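Transcriptional regulator, LacI family (Lactobacillus brevis, PDB 3JY6) probably regulates transcription by binding cis-regulatory DNA through a helix-turn-helix domain joined to a periplasmic-binding-protein-like core. Local coordinates at residues Val158-Leu172 and Lys189-Ile201. Residues are numbered along the deposited sequence; the frame is centred on the assembly and turned at random.
Sequences VSESSYNHSEVHQRL and KERWLLEFFPNLI
Two neighbouring helices of a parallel alpha/beta subdomain of the periplasmic-binding-protein fold meet here: Phe-196 of helix 190-196 enters as a knob among His-165, Val-168, His-169 and Leu-172 of helix 165-172, the two segments crossing at -87°. Val-168 CG1 lies over one face of the phenyl ring, 3.7 Å from its centroid. The His-165 imidazole runs nearly parallel to that ring, slid so far aside that the two barely overlap. Glu-195 joins two polar groups: Tyr-163 OH donates to the syn lone pair of OE1 (2.9 Å), while His-165 ND1 reaches the anti lone pair of OE2 at 3.1 Å. With Glu-195 CG anti to the backbone N (chi1 -169°), the extended chain carries its carboxylate to both donors. With an alanine here, the Tyr-163 hydroxyl and His-165 ND1 would probably both lose their carboxylate mate, and the imidazole would be freer to turn. Trp-192 points its six-membered edge at the Tyr-163 face in a T-shaped pair, planes 88° apart, and Val-158 CB covers one indole face. Beyond it, Glu-160 OE1 bridges Arg-191 NH1 (2.8 Å) and Lys-189 NZ (3.0 Å), while OE2 also engages Arg-139 and Ser-131, the latter hydrogen-bonded to Trp-192 NE1 too. Beneath, Leu-172 and Trp-192 rest on strand 125-131, and Phe-197 packs on strand 183-187. Arg-224 of the second subunit packs against His-165 and Glu-195.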
ATOM      1  N   VAL A 158      -1.373   1.849  21.321  1.00 34.58           N
ATOM      2  CA  VAL A 158      -1.382   3.078  20.541  1.00 35.20           C
ATOM      3  C   VAL A 158      -2.817   3.257  20.060  1.00 36.35           C
ATOM      4  O   VAL A 158      -3.480   2.284  19.694  1.00 37.08           O
ATOM      5  CB  VAL A 158      -0.458   2.962  19.307  1.00 35.66           C
ATOM      6  CG1 VAL A 158      -0.471   4.257  18.524  1.00 36.11           C
ATOM      7  CG2 VAL A 158       0.962   2.625  19.740  1.00 35.90           C
ATOM      8  N   SER A 159      -3.307   4.490  20.076  1.00 36.90           N
ATOM      9  CA  SER A 159      -4.668   4.773  19.628  1.00 37.54           C
ATOM     10  C   SER A 159      -4.600   5.221  18.172  1.00 37.28           C
ATOM     11  O   SER A 159      -4.144   6.331  17.881  1.00 36.84           O
ATOM     12  CB  SER A 159      -5.289   5.881  20.485  1.00 38.52           C
ATOM     13  OG  SER A 159      -5.307   5.529  21.859  1.00 38.60           O
ATOM     14  N   GLU A 160      -5.043   4.362  17.258  1.00 37.57           N
ATOM     15  CA  GLU A 160      -4.996   4.697  15.838  1.00 38.74           C
ATOM     16  C   GLU A 160      -5.721   6.002  15.518  1.00 38.90           C
ATOM     17  O   GLU A 160      -5.392   6.676  14.543  1.00 39.14           O
ATOM     18  CB  GLU A 160      -5.570   3.552  14.994  1.00 38.60           C
ATOM     19  CG  GLU A 160      -4.687   2.310  14.952  1.00 40.71           C
ATOM     20  CD  GLU A 160      -5.183   1.272  13.957  1.00 43.96           C
ATOM     21  OE1 GLU A 160      -5.442   1.639  12.785  1.00 45.15           O
ATOM     22  OE2 GLU A 160      -5.307   0.088  14.336  1.00 43.57           O
ATOM     23  N   SER A 161      -6.690   6.361  16.357  1.00 40.00           N
ATOM     24  CA  SER A 161      -7.472   7.591  16.186  1.00 39.80           C
ATOM     25  C   SER A 161      -6.710   8.853  16.566  1.00 39.85           C
ATOM     26  O   SER A 161      -6.757   9.853  15.851  1.00 40.94           O
ATOM     27  CB  SER A 161      -8.745   7.526  17.033  1.00 38.72           C
ATOM     28  OG  SER A 161      -8.429   7.382  18.411  1.00 39.22           O
ATOM     29  N   SER A 162      -6.018   8.811  17.698  1.00 39.46           N
ATOM     30  CA  SER A 162      -5.281   9.976  18.157  1.00 39.17           C
ATOM     31  C   SER A 162      -4.059   9.591  18.964  1.00 38.30           C
ATOM     32  O   SER A 162      -4.157   9.277  20.151  1.00 39.78           O
ATOM     33  CB  SER A 162      -6.184  10.865  19.015  1.00 40.58           C
ATOM     34  OG  SER A 162      -6.500  10.217  20.238  1.00 41.12           O
ATOM     35  N   TYR A 163      -2.906   9.610  18.310  1.00 37.09           N
ATOM     36  CA  TYR A 163      -1.645   9.284  18.961  1.00 35.25           C
ATOM     37  C   TYR A 163      -0.597  10.243  18.436  1.00 34.65           C
ATOM     38  O   TYR A 163      -0.725  10.754  17.325  1.00 35.32           O
ATOM     39  CB  TYR A 163      -1.219   7.841  18.646  1.00 33.24           C
ATOM     40  CG  TYR A 163      -0.778   7.607  17.209  1.00 32.05           C
ATOM     41  CD1 TYR A 163      -1.709   7.326  16.209  1.00 32.52           C
ATOM     42  CD2 TYR A 163       0.571   7.669  16.853  1.00 30.53           C
ATOM     43  CE1 TYR A 163      -1.306   7.109  14.886  1.00 31.89           C
ATOM     44  CE2 TYR A 163       0.987   7.454  15.533  1.00 31.49           C
ATOM     45  CZ  TYR A 163       0.045   7.173  14.558  1.00 31.75           C
ATOM     46  OH  TYR A 163       0.455   6.947  13.266  1.00 29.33           O
ATOM     47  N   ASN A 164       0.436  10.500  19.228  1.00 35.74           N
ATOM     48  CA  ASN A 164       1.499  11.392  18.787  1.00 37.20           C
ATOM     49  C   ASN A 164       2.699  10.516  18.476  1.00 37.96           C
ATOM     50  O   ASN A 164       2.929   9.524  19.170  1.00 38.78           O
ATOM     51  CB  ASN A 164       1.862  12.387  19.885  1.00 39.17           C
ATOM     52  CG  ASN A 164       2.814  13.450  19.404  1.00 41.21           C
ATOM     53  OD1 ASN A 164       2.444  14.310  18.602  1.00 44.06           O
ATOM     54  ND2 ASN A 164       4.053  13.397  19.880  1.00 42.54           N
ATOM     55  N   HIS A 165       3.463  10.872  17.448  1.00 38.84           N
ATOM     56  CA  HIS A 165       4.631  10.076  17.077  1.00 39.14           C
ATOM     57  C   HIS A 165       5.695   9.994  18.162  1.00 39.52           C
ATOM     58  O   HIS A 165       5.955   8.913  18.692  1.00 40.00           O
ATOM     59  CB  HIS A 165       5.290  10.606  15.805  1.00 38.40           C
ATOM     60  CG  HIS A 165       6.522   9.848  15.415  1.00 38.88           C
ATOM     61  ND1 HIS A 165       6.484   8.536  14.986  1.00 38.78           N
ATOM     62  CD2 HIS A 165       7.830  10.203  15.423  1.00 38.38           C
ATOM     63  CE1 HIS A 165       7.714   8.118  14.745  1.00 37.51           C
ATOM     64  NE2 HIS A 165       8.550   9.110  15.002  1.00 38.18           N
ATOM     65  N   SER A 166       6.314  11.127  18.487  1.00 39.46           N
ATOM     66  CA  SER A 166       7.374  11.142  19.495  1.00 40.27           C
ATOM     67  C   SER A 166       6.883  10.686  20.864  1.00 38.84           C
ATOM     68  O   SER A 166       7.669  10.223  21.683  1.00 38.56           O
ATOM     69  CB  SER A 166       8.005  12.535  19.603  1.00 41.53           C
ATOM     70  OG  SER A 166       7.104  13.466  20.171  1.00 44.81           O
ATOM     71  N   GLU A 167       5.585  10.819  21.108  1.00 38.67           N
ATOM     72  CA  GLU A 167       5.013  10.389  22.374  1.00 38.61           C
ATOM     73  C   GLU A 167       5.169   8.865  22.452  1.00 37.68           C
ATOM     74  O   GLU A 167       5.722   8.334  23.420  1.00 37.08           O
ATOM     75  CB  GLU A 167       3.531  10.784  22.446  1.00 40.99           C
ATOM     76  CG  GLU A 167       2.640   9.864  23.294  1.00 44.35           C
ATOM     77  CD  GLU A 167       2.650  10.193  24.776  1.00 46.70           C
ATOM     78  OE1 GLU A 167       3.745  10.302  25.366  1.00 48.95           O
ATOM     79  OE2 GLU A 167       1.549  10.328  25.357  1.00 48.60           O
ATOM     80  N   VAL A 168       4.686   8.172  21.424  1.00 35.28           N
ATOM     81  CA  VAL A 168       4.775   6.712  21.363  1.00 32.21           C
ATOM     82  C   VAL A 168       6.238   6.280  21.319  1.00 30.22           C
ATOM     83  O   VAL A 168       6.643   5.349  22.010  1.00 28.11           O
ATOM     84  CB  VAL A 168       4.032   6.166  20.120  1.00 30.95           C
ATOM     85  CG1 VAL A 168       4.286   4.667  19.950  1.00 30.18           C
ATOM     86  CG2 VAL A 168       2.539   6.426  20.273  1.00 29.53           C
ATOM     87  N   HIS A 169       7.024   6.970  20.503  1.00 30.32           N
ATOM     88  CA  HIS A 169       8.447   6.688  20.379  1.00 30.24           C
ATOM     89  C   HIS A 169       9.118   6.694  21.759  1.00 31.53           C
ATOM     90  O   HIS A 169       9.706   5.703  22.184  1.00 32.19           O
ATOM     91  CB  HIS A 169       9.102   7.751  19.500  1.00 30.82           C
ATOM     92  CG  HIS A 169      10.592   7.629  19.407  1.00 32.02           C
ATOM     93  ND1 HIS A 169      11.214   6.723  18.575  1.00 34.75           N
ATOM     94  CD2 HIS A 169      11.582   8.305  20.033  1.00 31.39           C
ATOM     95  CE1 HIS A 169      12.524   6.851  18.688  1.00 34.35           C
ATOM     96  NE2 HIS A 169      12.773   7.804  19.567  1.00 33.77           N
ATOM     97  N   GLN A 170       9.029   7.821  22.456  1.00 32.63           N
ATOM     98  CA  GLN A 170       9.649   7.961  23.769  1.00 32.99           C
ATOM     99  C   GLN A 170       9.263   6.859  24.749  1.00 32.26           C
ATOM    100  O   GLN A 170      10.096   6.392  25.528  1.00 32.67           O
ATOM    101  CB  GLN A 170       9.325   9.341  24.362  1.00 33.33           C
ATOM    102  CG  GLN A 170      10.011  10.482  23.631  1.00 35.84           C
ATOM    103  CD  GLN A 170      11.525  10.482  23.818  1.00 37.42           C
ATOM    104  OE1 GLN A 170      12.246  11.221  23.138  1.00 38.95           O
ATOM    105  NE2 GLN A 170      12.010   9.664  24.752  1.00 36.02           N
ATOM    106  N   ARG A 171       8.008   6.434  24.716  1.00 31.57           N
ATOM    107  CA  ARG A 171       7.567   5.375  25.615  1.00 31.38           C
ATOM    108  C   ARG A 171       8.190   4.019  25.246  1.00 31.05           C
ATOM    109  O   ARG A 171       8.643   3.271  26.114  1.00 32.35           O
ATOM    110  CB  ARG A 171       6.044   5.278  25.591  1.00 32.73           C
ATOM    111  CG  ARG A 171       5.470   4.095  26.367  1.00 36.22           C
ATOM    112  CD  ARG A 171       5.804   4.136  27.861  1.00 38.44           C
ATOM    113  NE  ARG A 171       5.108   3.067  28.581  1.00 40.28           N
ATOM    114  CZ  ARG A 171       5.138   2.903  29.899  1.00 42.32           C
ATOM    115  NH1 ARG A 171       5.836   3.740  30.657  1.00 43.28           N
ATOM    116  NH2 ARG A 171       4.460   1.906  30.457  1.00 42.83           N
ATOM    117  N   LEU A 172       8.210   3.706  23.956  1.00 30.43           N
ATOM    118  CA  LEU A 172       8.774   2.445  23.485  1.00 29.36           C
ATOM    119  C   LEU A 172      10.226   2.340  23.934  1.00 28.49           C
ATOM    120  O   LEU A 172      10.670   1.298  24.410  1.00 27.33           O
ATOM    121  CB  LEU A 172       8.699   2.371  21.954  1.00 28.16           C
ATOM    122  CG  LEU A 172       9.275   1.117  21.278  1.00 27.18           C
ATOM    123  CD1 LEU A 172       8.424  -0.088  21.626  1.00 24.80           C
ATOM    124  CD2 LEU A 172       9.313   1.323  19.770  1.00 26.32           C
ATOM    125  N   LYS A 189       1.081  -5.165  14.671  1.00 23.02           N
ATOM    126  CA  LYS A 189       0.559  -4.683  13.400  1.00 24.82           C
ATOM    127  C   LYS A 189       1.688  -4.102  12.570  1.00 23.50           C
ATOM    128  O   LYS A 189       2.591  -3.449  13.093  1.00 24.50           O
ATOM    129  CB  LYS A 189      -0.529  -3.623  13.634  1.00 28.80           C
ATOM    130  CG  LYS A 189      -1.310  -3.247  12.380  1.00 32.28           C
ATOM    131  CD  LYS A 189      -2.397  -2.206  12.655  1.00 33.58           C
ATOM    132  CE  LYS A 189      -3.190  -1.882  11.377  1.00 36.75           C
ATOM    133  NZ  LYS A 189      -4.282  -0.878  11.597  1.00 37.43           N
ATOM    134  N   GLU A 190       1.626  -4.328  11.266  1.00 23.10           N
ATOM    135  CA  GLU A 190       2.655  -3.856  10.355  1.00 22.54           C
ATOM    136  C   GLU A 190       3.000  -2.358  10.444  1.00 22.62           C
ATOM    137  O   GLU A 190       4.181  -1.993  10.487  1.00 21.54           O
ATOM    138  CB  GLU A 190       2.262  -4.241   8.920  1.00 22.10           C
ATOM    139  CG  GLU A 190       3.295  -3.888   7.863  1.00 23.04           C
ATOM    140  CD  GLU A 190       3.331  -4.879   6.703  1.00 25.70           C
ATOM    141  OE1 GLU A 190       2.267  -5.221   6.136  1.00 28.38           O
ATOM    142  OE2 GLU A 190       4.440  -5.320   6.350  1.00 26.41           O
ATOM    143  N   ARG A 191       1.990  -1.494  10.486  1.00 21.40           N
ATOM    144  CA  ARG A 191       2.236  -0.051  10.533  1.00 22.01           C
ATOM    145  C   ARG A 191       3.145   0.401  11.665  1.00 20.58           C
ATOM    146  O   ARG A 191       3.999   1.264  11.473  1.00 21.44           O
ATOM    147  CB  ARG A 191       0.911   0.714  10.611  1.00 23.52           C
ATOM    148  CG  ARG A 191       0.029   0.318  11.778  1.00 26.12           C
ATOM    149  CD  ARG A 191      -1.303   1.062  11.706  1.00 27.22           C
ATOM    150  NE  ARG A 191      -1.105   2.504  11.816  1.00 30.48           N
ATOM    151  CZ  ARG A 191      -2.083   3.403  11.757  1.00 30.63           C
ATOM    152  NH1 ARG A 191      -3.340   3.006  11.587  1.00 29.74           N
ATOM    153  NH2 ARG A 191      -1.806   4.697  11.865  1.00 30.86           N
ATOM    154  N   TRP A 192       2.957  -0.174  12.846  1.00 20.24           N
ATOM    155  CA  TRP A 192       3.770   0.185  13.999  1.00 20.47           C
ATOM    156  C   TRP A 192       5.224  -0.223  13.794  1.00 20.47           C
ATOM    157  O   TRP A 192       6.137   0.505  14.181  1.00 19.92           O
ATOM    158  CB  TRP A 192       3.191  -0.468  15.252  1.00 23.13           C
ATOM    159  CG  TRP A 192       1.768  -0.032  15.544  1.00 24.37           C
ATOM    160  CD1 TRP A 192       0.753  -0.813  16.013  1.00 26.45           C
ATOM    161  CD2 TRP A 192       1.212   1.277  15.364  1.00 24.66           C
ATOM    162  NE1 TRP A 192      -0.409  -0.072  16.131  1.00 25.29           N
ATOM    163  CE2 TRP A 192      -0.149   1.214  15.744  1.00 26.25           C
ATOM    164  CE3 TRP A 192       1.734   2.505  14.925  1.00 27.78           C
ATOM    165  CZ2 TRP A 192      -1.004   2.328  15.684  1.00 27.12           C
ATOM    166  CZ3 TRP A 192       0.881   3.617  14.866  1.00 28.43           C
ATOM    167  CH2 TRP A 192      -0.471   3.515  15.248  1.00 26.47           C
ATOM    168  N   LEU A 193       5.443  -1.378  13.170  1.00 19.47           N
ATOM    169  CA  LEU A 193       6.801  -1.838  12.919  1.00 20.32           C
ATOM    170  C   LEU A 193       7.450  -0.890  11.912  1.00 21.26           C
ATOM    171  O   LEU A 193       8.610  -0.506  12.061  1.00 22.60           O
ATOM    172  CB  LEU A 193       6.774  -3.285  12.390  1.00 22.10           C
ATOM    173  CG  LEU A 193       8.081  -4.076  12.279  1.00 24.67           C
ATOM    174  CD1 LEU A 193       7.789  -5.558  12.405  1.00 23.77           C
ATOM    175  CD2 LEU A 193       8.770  -3.772  10.948  1.00 26.79           C
ATOM    176  N   LEU A 194       6.676  -0.475  10.911  1.00 21.54           N
ATOM    177  CA  LEU A 194       7.181   0.406   9.863  1.00 23.83           C
ATOM    178  C   LEU A 194       7.417   1.829  10.334  1.00 22.77           C
ATOM    179  O   LEU A 194       8.328   2.489   9.864  1.00 23.83           O
ATOM    180  CB  LEU A 194       6.212   0.444   8.667  1.00 27.19           C
ATOM    181  CG  LEU A 194       5.858  -0.866   7.960  1.00 29.21           C
ATOM    182  CD1 LEU A 194       4.744  -0.618   6.963  1.00 29.77           C
ATOM    183  CD2 LEU A 194       7.082  -1.432   7.263  1.00 31.07           C
ATOM    184  N   GLU A 195       6.602   2.297  11.269  1.00 23.86           N
ATOM    185  CA  GLU A 195       6.737   3.659  11.751  1.00 25.72           C
ATOM    186  C   GLU A 195       7.786   3.881  12.838  1.00 25.89           C
ATOM    187  O   GLU A 195       8.521   4.873  12.790  1.00 25.82           O
ATOM    188  CB  GLU A 195       5.381   4.172  12.257  1.00 27.58           C
ATOM    189  CG  GLU A 195       5.355   5.671  12.527  1.00 29.82           C
ATOM    190  CD  GLU A 195       4.022   6.154  13.050  1.00 31.04           C
ATOM    191  OE1 GLU A 195       2.980   5.583  12.662  1.00 32.17           O
ATOM    192  OE2 GLU A 195       4.016   7.121  13.841  1.00 32.85           O
ATOM    193  N   PHE A 196       7.880   2.956  13.792  1.00 25.43           N
ATOM    194  CA  PHE A 196       8.797   3.124  14.920  1.00 25.14           C
ATOM    195  C   PHE A 196      10.096   2.333  15.002  1.00 25.69           C
ATOM    196  O   PHE A 196      10.974   2.705  15.775  1.00 27.65           O
ATOM    197  CB  PHE A 196       8.014   2.914  16.223  1.00 24.28           C
ATOM    198  CG  PHE A 196       6.863   3.872  16.397  1.00 25.69           C
ATOM    199  CD1 PHE A 196       7.085   5.176  16.833  1.00 25.64           C
ATOM    200  CD2 PHE A 196       5.560   3.481  16.097  1.00 23.80           C
ATOM    201  CE1 PHE A 196       6.025   6.083  16.967  1.00 26.25           C
ATOM    202  CE2 PHE A 196       4.488   4.384  16.228  1.00 26.65           C
ATOM    203  CZ  PHE A 196       4.725   5.687  16.663  1.00 25.20           C
ATOM    204  N   PHE A 197      10.241   1.264  14.225  1.00 25.12           N
ATOM    205  CA  PHE A 197      11.463   0.457  14.299  1.00 24.55           C
ATOM    206  C   PHE A 197      12.686   0.940  13.505  1.00 23.65           C
ATOM    207  O   PHE A 197      13.827   0.754  13.949  1.00 23.00           O
ATOM    208  CB  PHE A 197      11.158  -1.003  13.915  1.00 24.39           C
ATOM    209  CG  PHE A 197      10.347  -1.766  14.945  1.00 24.89           C
ATOM    210  CD1 PHE A 197       9.769  -1.120  16.046  1.00 26.58           C
ATOM    211  CD2 PHE A 197      10.150  -3.137  14.803  1.00 25.12           C
ATOM    212  CE1 PHE A 197       9.007  -1.835  16.987  1.00 24.95           C
ATOM    213  CE2 PHE A 197       9.393  -3.860  15.731  1.00 25.42           C
ATOM    214  CZ  PHE A 197       8.818  -3.206  16.829  1.00 25.49           C
ATOM    215  N   PRO A 198      12.480   1.542  12.318  1.00 25.07           N
ATOM    216  CA  PRO A 198      13.634   2.013  11.538  1.00 23.74           C
ATOM    217  C   PRO A 198      14.623   2.930  12.266  1.00 25.31           C
ATOM    218  O   PRO A 198      15.834   2.748  12.147  1.00 23.30           O
ATOM    219  CB  PRO A 198      12.982   2.687  10.337  1.00 22.92           C
ATOM    220  CG  PRO A 198      11.819   1.790  10.076  1.00 22.74           C
ATOM    221  CD  PRO A 198      11.255   1.566  11.488  1.00 24.02           C
ATOM    222  N   ASN A 199      14.125   3.916  13.010  1.00 27.20           N
ATOM    223  CA  ASN A 199      15.027   4.817  13.724  1.00 30.12           C
ATOM    224  C   ASN A 199      15.715   4.120  14.894  1.00 29.64           C
ATOM    225  O   ASN A 199      16.805   4.512  15.301  1.00 30.20           O
ATOM    226  CB  ASN A 199      14.281   6.061  14.213  1.00 33.37           C
ATOM    227  CG  ASN A 199      14.122   7.110  13.127  1.00 36.36           C
ATOM    228  OD1 ASN A 199      14.380   8.289  13.353  1.00 35.26           O
ATOM    229  ND2 ASN A 199      13.694   6.684  11.943  1.00 38.46           N
ATOM    230  N   LEU A 200      15.082   3.088  15.443  1.00 29.15           N
ATOM    231  CA  LEU A 200      15.697   2.349  16.537  1.00 28.83           C
ATOM    232  C   LEU A 200      16.806   1.440  15.982  1.00 27.70           C
ATOM    233  O   LEU A 200      17.678   0.980  16.721  1.00 27.92           O
ATOM    234  CB  LEU A 200      14.638   1.539  17.293  1.00 30.31           C
ATOM    235  CG  LEU A 200      13.978   2.267  18.474  1.00 33.31           C
ATOM    236  CD1 LEU A 200      13.443   3.632  18.035  1.00 35.04           C
ATOM    237  CD2 LEU A 200      12.867   1.401  19.049  1.00 33.84           C
ATOM    238  N   ILE A 201      16.779   1.193  14.674  1.00 25.76           N
ATOM    239  CA  ILE A 201      17.801   0.367  14.038  1.00 25.99           C
ATOM    240  C   ILE A 201      18.934   1.287  13.617  1.00 26.40           C
ATOM    241  O   ILE A 201      20.101   0.909  13.630  1.00 26.77           O
ATOM    242  CB  ILE A 201      17.275  -0.343  12.771  1.00 24.78           C
ATOM    243  CG1 ILE A 201      16.195  -1.355  13.148  1.00 25.05           C
ATOM    244  CG2 ILE A 201      18.440  -1.019  12.036  1.00 23.04           C
ATOM    245  CD1 ILE A 201      15.554  -2.058  11.970  1.00 25.46           C
TER